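Local coordinates for zinc uptake regulation protein (Escherichia coli, PDB 4MTD) that represses zinc uptake genes such as znuACB by binding their operator DNA with zinc as cofactor, at a contact of chain A with DNA. Sequence-based numbering; all coordinates share one arbitrary frame.

A contact of chain A with DNA. Residues 60-61, 64-65. With nucleotides of chain B; nucleotides of chain C.
Helix 60-72 is the recognition helix of the winged-helix DNA-binding domain typical of the Fur family, and its first turns, carrying Pro60, Pro61, Tyr64 and Arg65, face the major groove. Pro61 sits deepest in this patch. The CG corner of its ring lies 3.4 Å from O4 of DT22 in chain B. The same CG is 3.5 Å from N6, the exocyclic amine of DA10 in chain C. One carbon thus packs against both partners of a T-A pair at its groove edge. That pair is intact, with N3 of DT22 donating to N1 of DA10 at 2.9 Å. The CD and CB atoms of Pro61 extend the contact towards O4 of DT21 and N6 of DA9, and Pro60 brings CB near O4 of DT21.

Tyr64 touches the 5-methyl group of DT21 with the CD2 corner of its ring. The methyl C7 is 3.3 Å from Tyr64 CD2, raised above the ring plane and outside the rim beyond CD2. The thymine and tyrosine planes are almost perpendicular, at about 83°, and the methyl projecting from the base meets the rim at CD2, with no stacking. CG of Tyr64 is anti to its carbonyl carbon (chi1 -82°), which turns the ring towards this strand. On the far side of CG, CD1 of Tyr64 is 4.0 Å from the phosphate oxygen OP2 of DT21. A serine in place of Tyr64 would probably leave the methyl of DT21 without its CD2 partner and lose the apolar contact to this base.

Arg65 reaches towards the opposite strand with its chain extended from CG to NE. Its NH2 comes to 3.3 Å from N6 of DA9, a proximity and not a hydrogen bond. Pro61 CB lies beneath the centre of the guanidinium, 4.1 Å from its plane, and helps to support that group.

The patch fits the major-groove edge by van der Waals contact, including a thymine methyl, and probably helps the zinc-bound repressor to recognise its operator.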
ATOM      1  N   PRO A  60      10.882  16.893   0.335  1.00 55.91           N
ATOM      2  CA  PRO A  60      10.707  16.543  -1.071  1.00 53.30           C
ATOM      3  C   PRO A  60      10.751  17.714  -2.061  1.00 50.40           C
ATOM      4  O   PRO A  60      11.337  17.572  -3.129  1.00 48.30           O
ATOM      5  CB  PRO A  60       9.356  15.827  -1.078  1.00 52.95           C
ATOM      6  CG  PRO A  60       9.316  15.150   0.247  1.00 53.15           C
ATOM      7  CD  PRO A  60       9.999  16.089   1.205  1.00 55.24           C
ATOM      8  N   PRO A  61      10.157  18.867  -1.719  1.00 49.03           N
ATOM      9  CA  PRO A  61      10.249  19.949  -2.698  1.00 49.97           C
ATOM     10  C   PRO A  61      11.696  20.359  -2.982  1.00 51.31           C
ATOM     11  O   PRO A  61      12.043  20.641  -4.134  1.00 49.38           O
ATOM     12  CB  PRO A  61       9.473  21.091  -2.037  1.00 50.89           C
ATOM     13  CG  PRO A  61       8.577  20.433  -1.046  1.00 48.50           C
ATOM     14  CD  PRO A  61       9.354  19.252  -0.549  1.00 49.13           C
ATOM     15  N   TYR A  64      13.150  18.005  -5.571  1.00 49.85           N
ATOM     16  CA  TYR A  64      12.482  18.081  -6.868  1.00 47.98           C
ATOM     17  C   TYR A  64      12.805  19.378  -7.587  1.00 46.88           C
ATOM     18  O   TYR A  64      13.038  19.365  -8.785  1.00 47.28           O
ATOM     19  CB  TYR A  64      10.963  17.877  -6.754  1.00 44.38           C
ATOM     20  CG  TYR A  64      10.597  16.424  -6.692  1.00 42.43           C
ATOM     21  CD1 TYR A  64      10.553  15.649  -7.843  1.00 42.06           C
ATOM     22  CD2 TYR A  64      10.329  15.806  -5.476  1.00 42.10           C
ATOM     23  CE1 TYR A  64      10.238  14.300  -7.783  1.00 39.93           C
ATOM     24  CE2 TYR A  64      10.009  14.465  -5.407  1.00 39.39           C
ATOM     25  CZ  TYR A  64       9.961  13.722  -6.563  1.00 38.28           C
ATOM     26  OH  TYR A  64       9.641  12.395  -6.483  1.00 38.95           O
ATOM     27  N   ARG A  65      12.819  20.491  -6.868  1.00 48.28           N
ATOM     28  CA  ARG A  65      13.220  21.769  -7.466  1.00 49.11           C
ATOM     29  C   ARG A  65      14.626  21.655  -8.040  1.00 49.34           C
ATOM     30  O   ARG A  65      14.872  22.051  -9.172  1.00 46.96           O
ATOM     31  CB  ARG A  65      13.168  22.884  -6.429  1.00 49.16           C
ATOM     32  CG  ARG A  65      11.753  23.311  -6.078  1.00 50.55           C
ATOM     33  CD  ARG A  65      11.737  24.006  -4.732  1.00 53.74           C
ATOM     34  NE  ARG A  65      10.401  24.432  -4.329  1.00 57.15           N
ATOM     35  CZ  ARG A  65      10.122  24.994  -3.153  1.00 62.92           C
ATOM     36  NH1 ARG A  65      11.086  25.205  -2.256  1.00 63.11           N
ATOM     37  NH2 ARG A  65       8.874  25.352  -2.867  1.00 64.73           N
TER
ATOM     38  P    DT B  21       5.999  16.825 -10.303  1.00 45.28           P
ATOM     39  OP1  DT B  21       5.570  17.179 -11.678  1.00 46.54           O
ATOM     40  OP2  DT B  21       7.381  17.093  -9.846  1.00 46.22           O
ATOM     41  O5'  DT B  21       4.951  17.544  -9.347  1.00 44.70           O
ATOM     42  C5'  DT B  21       3.568  17.136  -9.412  1.00 45.77           C
ATOM     43  C4'  DT B  21       2.716  17.996  -8.511  1.00 44.87           C
ATOM     44  O4'  DT B  21       3.005  17.692  -7.131  1.00 43.57           O
ATOM     45  C3'  DT B  21       2.925  19.503  -8.674  1.00 45.62           C
ATOM     46  O3'  DT B  21       1.624  20.051  -8.880  1.00 50.43           O
ATOM     47  C2'  DT B  21       3.616  19.918  -7.386  1.00 44.55           C
ATOM     48  C1'  DT B  21       3.110  18.890  -6.394  1.00 42.59           C
ATOM     49  N1   DT B  21       3.984  18.623  -5.233  1.00 40.52           N
ATOM     50  C2   DT B  21       3.468  18.832  -3.974  1.00 39.05           C
ATOM     51  O2   DT B  21       2.343  19.256  -3.778  1.00 39.90           O
ATOM     52  N3   DT B  21       4.328  18.534  -2.946  1.00 37.41           N
ATOM     53  C4   DT B  21       5.619  18.052  -3.050  1.00 38.88           C
ATOM     54  O4   DT B  21       6.275  17.832  -2.034  1.00 39.84           O
ATOM     55  C5   DT B  21       6.095  17.854  -4.401  1.00 38.19           C
ATOM     56  C7   DT B  21       7.479  17.328  -4.613  1.00 38.12           C
ATOM     57  C6   DT B  21       5.260  18.134  -5.412  1.00 37.80           C
ATOM     58  P    DT B  22       1.410  21.607  -9.069  1.00 53.62           P
ATOM     59  OP1  DT B  22       0.342  21.793 -10.082  1.00 55.67           O
ATOM     60  OP2  DT B  22       2.736  22.247  -9.242  1.00 52.11           O
ATOM     61  O5'  DT B  22       0.773  22.042  -7.679  1.00 54.89           O
ATOM     62  C5'  DT B  22      -0.421  21.394  -7.210  1.00 54.40           C
ATOM     63  C4'  DT B  22      -0.780  21.910  -5.837  1.00 55.40           C
ATOM     64  O4'  DT B  22       0.246  21.530  -4.887  1.00 52.18           O
ATOM     65  C3'  DT B  22      -0.904  23.433  -5.741  1.00 56.00           C
ATOM     66  O3'  DT B  22      -2.101  23.727  -5.017  1.00 61.82           O
ATOM     67  C2'  DT B  22       0.356  23.849  -4.998  1.00 53.04           C
ATOM     68  C1'  DT B  22       0.566  22.655  -4.089  1.00 51.03           C
ATOM     69  N1   DT B  22       1.925  22.454  -3.562  1.00 48.90           N
ATOM     70  C2   DT B  22       2.097  22.400  -2.198  1.00 46.68           C
ATOM     71  O2   DT B  22       1.187  22.561  -1.404  1.00 47.26           O
ATOM     72  N3   DT B  22       3.387  22.171  -1.793  1.00 46.96           N
ATOM     73  C4   DT B  22       4.491  21.973  -2.598  1.00 46.90           C
ATOM     74  O4   DT B  22       5.590  21.767  -2.090  1.00 46.52           O
ATOM     75  C5   DT B  22       4.237  22.030  -4.019  1.00 48.49           C
ATOM     76  C7   DT B  22       5.376  21.830  -4.968  1.00 52.38           C
ATOM     77  C6   DT B  22       2.981  22.260  -4.425  1.00 47.83           C
TER
ATOM     78  P    DA C   9      12.846  24.920   7.619  1.00 68.71           P
ATOM     79  OP1  DA C   9      13.151  25.337   9.006  1.00 67.21           O
ATOM     80  OP2  DA C   9      13.597  23.801   6.994  1.00 69.29           O
ATOM     81  O5'  DA C   9      11.292  24.592   7.544  1.00 69.94           O
ATOM     82  C5'  DA C   9      10.314  25.569   7.932  1.00 68.19           C
ATOM     83  C4'  DA C   9       8.933  24.967   7.816  1.00 69.81           C
ATOM     84  O4'  DA C   9       8.480  25.086   6.446  1.00 67.65           O
ATOM     85  C3'  DA C   9       8.851  23.477   8.173  1.00 68.67           C
ATOM     86  O3'  DA C   9       7.748  23.247   9.057  1.00 71.22           O
ATOM     87  C2'  DA C   9       8.738  22.792   6.824  1.00 65.87           C
ATOM     88  C1'  DA C   9       8.024  23.827   5.980  1.00 65.21           C
ATOM     89  N9   DA C   9       8.305  23.745   4.546  1.00 59.75           N
ATOM     90  C8   DA C   9       9.446  23.304   3.921  1.00 59.47           C
ATOM     91  N7   DA C   9       9.382  23.348   2.613  1.00 56.66           N
ATOM     92  C5   DA C   9       8.114  23.850   2.359  1.00 54.80           C
ATOM     93  C6   DA C   9       7.431  24.127   1.164  1.00 55.82           C
ATOM     94  N6   DA C   9       7.958  23.941  -0.047  1.00 57.44           N
ATOM     95  N1   DA C   9       6.172  24.609   1.258  1.00 57.01           N
ATOM     96  C2   DA C   9       5.647  24.799   2.477  1.00 57.97           C
ATOM     97  N3   DA C   9       6.191  24.579   3.671  1.00 54.80           N
ATOM     98  C4   DA C   9       7.438  24.095   3.540  1.00 56.92           C
ATOM     99  P    DA C  10       7.334  21.761   9.505  1.00 71.80           P
ATOM    100  OP1  DA C  10       7.262  21.725  10.990  1.00 72.18           O
ATOM    101  OP2  DA C  10       8.196  20.786   8.793  1.00 67.83           O
ATOM    102  O5'  DA C  10       5.846  21.658   8.956  1.00 65.55           O
ATOM    103  C5'  DA C  10       4.928  22.749   9.155  1.00 59.63           C
ATOM    104  C4'  DA C  10       3.646  22.480   8.406  1.00 56.72           C
ATOM    105  O4'  DA C  10       3.874  22.688   6.993  1.00 53.53           O
ATOM    106  C3'  DA C  10       3.118  21.049   8.561  1.00 54.24           C
ATOM    107  O3'  DA C  10       1.768  21.091   9.035  1.00 52.34           O
ATOM    108  C2'  DA C  10       3.335  20.424   7.191  1.00 52.76           C
ATOM    109  C1'  DA C  10       3.320  21.619   6.252  1.00 51.80           C
ATOM    110  N9   DA C  10       4.123  21.450   5.040  1.00 48.43           N
ATOM    111  C8   DA C  10       5.403  20.959   4.951  1.00 45.61           C
ATOM    112  N7   DA C  10       5.867  20.913   3.726  1.00 44.76           N
ATOM    113  C5   DA C  10       4.826  21.413   2.957  1.00 45.52           C
ATOM    114  C6   DA C  10       4.689  21.620   1.571  1.00 46.83           C
ATOM    115  N6   DA C  10       5.650  21.347   0.685  1.00 45.31           N
ATOM    116  N1   DA C  10       3.513  22.114   1.121  1.00 47.60           N
ATOM    117  C2   DA C  10       2.553  22.395   2.015  1.00 48.34           C
ATOM    118  N3   DA C  10       2.566  22.247   3.342  1.00 48.10           N
ATOM    119  C4   DA C  10       3.745  21.746   3.752  1.00 45.22           C
TER